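Local coordinates for odorant Binding Protein from Varroa destructor, form P2<1> (Varroa destructor, PDB 7NZA) that probably binds and carries small hydrophobic odorant molecules in a wide, open internal cavity, as a mite odorant-binding protein of non-classical fold, at residues A[89-93]-A[94-98]. Residues are numbered along the deposited sequence; the frame is centred on the assembly and turned at random.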
# COMPACT_ATOMS: atom_id res chain seq x y z
N ASN A 89 21.57 12.82 3.93
CA ASN A 89 21.20 14.21 3.56
C ASN A 89 19.70 14.33 3.35
O ASN A 89 19.08 15.35 3.74
CB ASN A 89 21.93 14.63 2.33
CG ASN A 89 23.41 14.81 2.53
OD1 ASN A 89 23.86 15.04 3.65
ND2 ASN A 89 24.14 14.77 1.43
N GLU A 90 19.06 13.29 2.84
CA GLU A 90 17.59 13.32 2.62
C GLU A 90 16.89 13.36 3.95
O GLU A 90 15.88 14.12 4.12
CB GLU A 90 17.13 12.16 1.75
CG GLU A 90 15.66 12.12 1.44
CD GLU A 90 15.07 10.84 0.90
OE1 GLU A 90 15.65 9.77 1.09
OE2 GLU A 90 13.92 10.91 0.43
N ILE A 91 17.37 12.66 4.98
CA ILE A 91 16.77 12.74 6.34
C ILE A 91 16.90 14.19 6.82
O ILE A 91 15.93 14.70 7.43
CB ILE A 91 17.45 11.76 7.30
CG1 ILE A 91 17.13 10.31 6.94
CG2 ILE A 91 17.05 12.08 8.71
CD1 ILE A 91 18.10 9.30 7.57
N LYS A 92 18.10 14.76 6.75
CA LYS A 92 18.26 16.16 7.22
C LYS A 92 17.26 17.10 6.52
O LYS A 92 16.72 17.96 7.17
CB LYS A 92 19.71 16.61 6.99
CG LYS A 92 20.70 15.97 7.94
CD LYS A 92 22.12 16.26 7.64
CE LYS A 92 22.41 17.74 7.63
NZ LYS A 92 23.75 17.98 7.08
N ASN A 93 17.00 16.87 5.25
CA ASN A 93 16.12 17.77 4.46
C ASN A 93 14.68 17.63 4.91
O ASN A 93 13.86 18.50 4.48
CB ASN A 93 16.30 17.53 2.96
CG ASN A 93 17.60 18.13 2.44
OD1 ASN A 93 18.22 18.97 3.09
ND2 ASN A 93 17.99 17.72 1.25
N LYS A 94 14.29 16.61 5.67
CA LYS A 94 12.90 16.46 6.13
C LYS A 94 12.60 17.50 7.22
O LYS A 94 11.41 17.66 7.56
CB LYS A 94 12.72 15.05 6.70
CG LYS A 94 12.92 13.91 5.71
CD LYS A 94 11.88 13.93 4.62
CE LYS A 94 11.89 12.66 3.79
NZ LYS A 94 10.82 12.73 2.77
N LYS A 95 13.62 18.04 7.88
CA LYS A 95 13.40 19.06 8.92
C LYS A 95 12.59 18.51 10.08
O LYS A 95 11.64 19.14 10.56
CB LYS A 95 12.78 20.32 8.30
CG LYS A 95 13.68 21.01 7.28
CD LYS A 95 15.09 21.15 7.78
CE LYS A 95 15.81 22.48 7.68
NZ LYS A 95 17.12 22.39 8.36
N LEU A 96 13.00 17.33 10.56
CA LEU A 96 12.45 16.74 11.80
C LEU A 96 12.75 17.69 12.97
O LEU A 96 13.78 18.42 12.93
CB LEU A 96 13.15 15.38 12.02
CG LEU A 96 12.74 14.27 11.05
CD1 LEU A 96 13.69 13.06 11.19
CD2 LEU A 96 11.28 13.82 11.26
N ASP A 97 12.06 17.51 14.06
CA ASP A 97 12.42 18.19 15.33
C ASP A 97 13.85 17.80 15.70
O ASP A 97 14.25 16.64 15.49
CB ASP A 97 11.36 17.82 16.38
CG ASP A 97 9.98 18.41 16.07
OD1 ASP A 97 9.87 19.33 15.25
OD2 ASP A 97 8.97 17.90 16.61
N SER A 98 14.62 18.72 16.26
CA SER A 98 16.09 18.54 16.44
C SER A 98 16.40 17.25 17.22
O SER A 98 17.38 16.57 16.82
CB SER A 98 16.74 19.76 17.08
OG SER A 98 16.54 20.89 16.25
O HOH W 1 11.54 10.21 1.48
O HOH W 2 15.46 16.07 9.83
O HOH W 3 18.30 19.46 8.99
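Helix 84-93 gives way here to the short connection to helix 98-118, and the backbone bonds record the change. K94 N lies 3.1 Å from I91 O, with an N-H...O angle of 151°, whereas its approach to E90 O is only a weak bond. K95 N then donates to K92 O over 3.2 Å. Both good bonds thus span three residues, the spacing of a 3-10 turn, and in both the donor stands above the carbonyl plane. K95, with positive phi (63°), is the first residue to leave helical geometry and turns the chain aside.

The oxygens of I91 and K92 each accept a second hydrogen bond, from water, in addition to the backbone one. One molecule donates a hydrogen bond to I91 O and accepts one from L96 N, in the place where a Schellman motif, with K95 at its positive-phi position, would have its direct 6→1 bond. Another links K92 O with K95 NZ; bends at chi2 and chi3 fold the K95 chain back along the helix end, its CD 3.6 Å from K92 O.

E90 and K94, one helical turn apart, are not a salt bridge: OE2 and NZ are 4.3 Å apart. A water 2.7 Å from E90 OE2 donates to it and accepts from K94 NZ. The K94 chain, bent at chi2 (-64°), passes alongside the carbonyl oxygens, with CG 3.4 Å from E90 O. The other carboxylate oxygen, E90 OE1, hydrogen-bonds S7 OG of the second subunit, so this helix end also belongs to the dimer contact.

On the buried side, I91 CG2 meets L96 CD1 at 4.3 Å, a loose apolar touch. I91 also packs on V104 and L105 of helix 98-118, while L96 reaches E101 of that helix and L24, bringing the connection against the loop before helix 28-44.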